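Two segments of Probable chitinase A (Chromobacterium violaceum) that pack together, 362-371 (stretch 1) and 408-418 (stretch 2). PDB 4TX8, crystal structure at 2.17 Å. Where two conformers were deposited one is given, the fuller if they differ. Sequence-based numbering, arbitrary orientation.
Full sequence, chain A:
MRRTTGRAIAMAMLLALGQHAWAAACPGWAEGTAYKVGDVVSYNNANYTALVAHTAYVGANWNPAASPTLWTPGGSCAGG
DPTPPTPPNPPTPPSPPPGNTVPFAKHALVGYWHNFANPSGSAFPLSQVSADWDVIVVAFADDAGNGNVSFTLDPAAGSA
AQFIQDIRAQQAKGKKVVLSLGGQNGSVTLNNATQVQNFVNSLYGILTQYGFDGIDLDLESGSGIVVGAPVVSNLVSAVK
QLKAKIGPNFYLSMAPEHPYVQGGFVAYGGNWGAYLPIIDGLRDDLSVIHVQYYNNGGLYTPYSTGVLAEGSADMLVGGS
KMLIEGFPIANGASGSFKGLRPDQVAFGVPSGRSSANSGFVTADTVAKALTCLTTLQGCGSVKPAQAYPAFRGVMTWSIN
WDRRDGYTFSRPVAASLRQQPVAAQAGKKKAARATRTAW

Stretch 1, residues 362-371: TADTVAKALT
Stretch 2 408-418: TFSRPVAASLR

Two nearly parallel α-helices pack here through a mainly apolar strip of alanine, valine, leucine, proline and phenylalanine, with one serine, and a single water, rather than any direct hydrogen bond, supplies the polar link between them. Helix 363-371 and helix 410-417 run in the same N-to-C direction, their axes crossing at -16° and approaching to 9.4 Å. The register follows from three CA-CA pairs: Ala363 to Val413 at 6.0 Å, Ala367 to Ser416 at 5.9 Å, and Leu370 to Leu417 at 7.6 Å. Residues 363-371 and 410-417 keep helical phi/psi values near -60/-40, while Phe409 is at -97/-55 and Arg418 at -79/0. The i to i+4 ladder runs from Val366 N to Thr362 O (3.2 Å) through Thr371 N to Ala367 O (3.0 Å) in the first stretch, and from Val413 N to Phe409 O (3.1 Å) through Arg418 N to Ala414 O (2.9 Å) in the second.

Thr362, extended at -85/162, caps the first helix: in rotamer p, its OG1 accepts from Thr365 N at 3.1 Å, satisfying an amide that has no carbonyl one turn earlier within the helix.

The stripe on the first helix is Ala363, Val366, Ala367 and Leu370, spaced three, one and three residues apart so that they share one face. Ala363 points toward the partner, and its CB lies 3.6 Å from Pro412 CG, methyl against ring, and 4.4 Å from Val413 CG2. One turn on, Val366 (t) puts CG1 4.1 Å from CG2 of Val413 (t), while its CG2 reaches CE2 of Phe409 at 4.1 Å, an oblique approach to the ring. Phe409 (chi1 t, chi2 -87°) starts sideways from its CA, yet the end of its ring comes nearer to the first helix.

At Ala367 the short side chain goes with close backbones: its CB sits 3.6 Å from OG of Ser416 (m), a van der Waals contact. Leu370 and Leu417, both m,t, close the C-terminal end of the contact, with Leu370 CD1 3.6 Å from Leu417 CD2; Leu370 CD1 also lies 4.3 Å from Ser416 CB.

Water 1 serves the polar atoms beside this strip. It donates to Ala363 O at 2.8 Å and hydrogen-bonds Ser416 OG, also at 2.8 Å, so a serine facing the other helix finds a partner without a direct bond across.

The rule is economical: an alanine on the first helix at each of the two close approaches, Ala363 CA to Val413 CA at 6.0 Å and Ala367 CA to Ser416 CA at 5.9 Å, a leucine pair where Leu370 CA and Leu417 CA stand 7.6 Å apart, and valine, proline and phenylalanine filling the N-terminal half. Together these contacts bury 347 Å², counting both sides.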

# COMPACT_ATOMS: atom_id res chain seq x y z
N THR A 362 -4.51 15.25 -3.06
CA THR A 362 -5.52 15.22 -4.11
C THR A 362 -5.03 14.35 -5.26
O THR A 362 -3.83 14.08 -5.37
CB THR A 362 -5.84 16.62 -4.65
OG1 THR A 362 -4.65 17.17 -5.23
CG2 THR A 362 -6.33 17.53 -3.54
N ALA A 363 -5.95 13.93 -6.12
CA ALA A 363 -5.58 13.17 -7.31
C ALA A 363 -4.67 14.01 -8.20
O ALA A 363 -3.78 13.47 -8.86
CB ALA A 363 -6.82 12.74 -8.07
N ASP A 364 -4.90 15.32 -8.22
CA ASP A 364 -4.10 16.24 -9.01
C ASP A 364 -2.65 16.26 -8.54
O ASP A 364 -1.72 16.23 -9.35
CB ASP A 364 -4.68 17.66 -8.94
CG ASP A 364 -3.97 18.63 -9.86
OD1 ASP A 364 -3.86 18.34 -11.07
OD2 ASP A 364 -3.52 19.69 -9.38
N THR A 365 -2.46 16.30 -7.23
CA THR A 365 -1.13 16.26 -6.63
C THR A 365 -0.38 15.00 -7.03
O THR A 365 0.80 15.05 -7.39
CB THR A 365 -1.20 16.34 -5.09
OG1 THR A 365 -1.54 17.67 -4.69
CG2 THR A 365 0.13 15.96 -4.46
N VAL A 366 -1.07 13.86 -6.97
CA VAL A 366 -0.48 12.59 -7.38
C VAL A 366 -0.07 12.65 -8.85
O VAL A 366 1.05 12.28 -9.20
CB VAL A 366 -1.45 11.41 -7.16
CG1 VAL A 366 -0.91 10.14 -7.80
CG2 VAL A 366 -1.71 11.19 -5.67
N ALA A 367 -0.97 13.14 -9.70
CA ALA A 367 -0.69 13.26 -11.13
C ALA A 367 0.54 14.13 -11.38
O ALA A 367 1.38 13.81 -12.23
CB ALA A 367 -1.89 13.82 -11.86
N LYS A 368 0.65 15.23 -10.64
CA LYS A 368 1.79 16.14 -10.78
C LYS A 368 3.10 15.46 -10.41
O LYS A 368 4.11 15.61 -11.11
CB LYS A 368 1.60 17.38 -9.91
CG LYS A 368 0.84 18.52 -10.59
CD LYS A 368 0.59 19.66 -9.61
CE LYS A 368 1.86 20.01 -8.85
NZ LYS A 368 1.58 20.88 -7.67
N ALA A 369 3.10 14.71 -9.31
CA ALA A 369 4.29 13.99 -8.88
C ALA A 369 4.70 12.93 -9.90
O ALA A 369 5.88 12.73 -10.16
CB ALA A 369 4.06 13.36 -7.51
N LEU A 370 3.71 12.25 -10.48
CA LEU A 370 3.98 11.21 -11.47
C LEU A 370 4.62 11.76 -12.74
O LEU A 370 5.66 11.27 -13.18
CB LEU A 370 2.69 10.47 -11.82
CG LEU A 370 2.17 9.47 -10.78
CD1 LEU A 370 0.83 8.91 -11.22
CD2 LEU A 370 3.19 8.36 -10.55
N THR A 371 3.99 12.76 -13.35
CA THR A 371 4.50 13.34 -14.59
C THR A 371 5.87 13.99 -14.37
O THR A 371 6.72 13.95 -15.26
CB THR A 371 3.54 14.38 -15.18
OG1 THR A 371 3.42 15.50 -14.30
CG2 THR A 371 2.16 13.76 -15.41
N THR A 408 -12.89 7.68 -5.78
CA THR A 408 -12.43 9.03 -6.07
C THR A 408 -10.91 9.12 -6.19
O THR A 408 -10.39 10.10 -6.71
CB THR A 408 -12.91 10.03 -5.01
OG1 THR A 408 -12.60 9.51 -3.71
CG2 THR A 408 -14.40 10.25 -5.12
N PHE A 409 -10.22 8.10 -5.70
CA PHE A 409 -8.77 8.05 -5.84
C PHE A 409 -8.39 7.17 -7.03
O PHE A 409 -7.68 7.61 -7.93
CB PHE A 409 -8.11 7.53 -4.56
CG PHE A 409 -6.59 7.56 -4.59
CD1 PHE A 409 -5.88 6.50 -5.12
CD2 PHE A 409 -5.89 8.64 -4.09
CE1 PHE A 409 -4.49 6.52 -5.16
CE2 PHE A 409 -4.51 8.68 -4.12
CZ PHE A 409 -3.80 7.61 -4.66
N SER A 410 -8.88 5.93 -7.03
CA SER A 410 -8.47 4.95 -8.04
C SER A 410 -8.79 5.37 -9.47
O SER A 410 -7.99 5.15 -10.37
CB SER A 410 -9.12 3.59 -7.75
OG SER A 410 -10.53 3.68 -7.77
N ARG A 411 -9.96 5.98 -9.69
CA ARG A 411 -10.34 6.33 -11.06
C ARG A 411 -9.41 7.38 -11.68
O ARG A 411 -8.85 7.13 -12.75
CB ARG A 411 -11.80 6.81 -11.11
CG ARG A 411 -12.83 5.69 -11.08
CD ARG A 411 -14.25 6.24 -11.06
NE ARG A 411 -15.24 5.16 -11.04
CZ ARG A 411 -16.54 5.34 -10.83
NH1 ARG A 411 -17.01 6.56 -10.61
NH2 ARG A 411 -17.36 4.30 -10.83
N PRO A 412 -9.22 8.55 -11.03
CA PRO A 412 -8.34 9.50 -11.72
C PRO A 412 -6.86 9.10 -11.68
O PRO A 412 -6.13 9.41 -12.62
CB PRO A 412 -8.57 10.81 -10.96
CG PRO A 412 -9.01 10.39 -9.61
CD PRO A 412 -9.80 9.13 -9.80
N VAL A 413 -6.42 8.43 -10.62
CA VAL A 413 -5.01 8.08 -10.50
C VAL A 413 -4.62 6.98 -11.49
O VAL A 413 -3.56 7.05 -12.11
CB VAL A 413 -4.66 7.66 -9.06
CG1 VAL A 413 -3.26 7.05 -9.00
CG2 VAL A 413 -4.75 8.86 -8.13
N ALA A 414 -5.49 5.98 -11.67
CA ALA A 414 -5.24 4.96 -12.68
C ALA A 414 -5.19 5.58 -14.07
O ALA A 414 -4.37 5.18 -14.90
CB ALA A 414 -6.30 3.87 -12.63
N ALA A 415 -6.05 6.57 -14.32
CA ALA A 415 -6.05 7.27 -15.60
C ALA A 415 -4.73 7.99 -15.82
O ALA A 415 -4.20 7.99 -16.93
CB ALA A 415 -7.21 8.25 -15.66
N SER A 416 -4.20 8.60 -14.77
CA SER A 416 -2.91 9.29 -14.84
C SER A 416 -1.77 8.32 -15.13
O SER A 416 -0.93 8.57 -15.99
CB SER A 416 -2.64 10.05 -13.55
OG SER A 416 -3.59 11.08 -13.35
N LEU A 417 -1.75 7.20 -14.41
CA LEU A 417 -0.76 6.15 -14.63
C LEU A 417 -0.84 5.62 -16.06
O LEU A 417 0.18 5.27 -16.67
CB LEU A 417 -0.96 5.01 -13.63
CG LEU A 417 -0.57 5.31 -12.18
CD1 LEU A 417 -1.14 4.27 -11.24
CD2 LEU A 417 0.95 5.38 -12.05
N ARG A 418 -2.06 5.57 -16.58
CA ARG A 418 -2.37 5.01 -17.89
C ARG A 418 -2.01 5.97 -19.03
O ARG A 418 -2.19 5.65 -20.20
CB ARG A 418 -3.86 4.65 -17.93
CG ARG A 418 -4.30 3.73 -19.03
CD ARG A 418 -5.78 3.41 -18.89
NE ARG A 418 -6.06 2.68 -17.66
CZ ARG A 418 -6.92 3.07 -16.73
NH1 ARG A 418 -7.60 4.20 -16.89
NH2 ARG A 418 -7.11 2.33 -15.65
O HOH W 1 -4.67 11.71 -10.80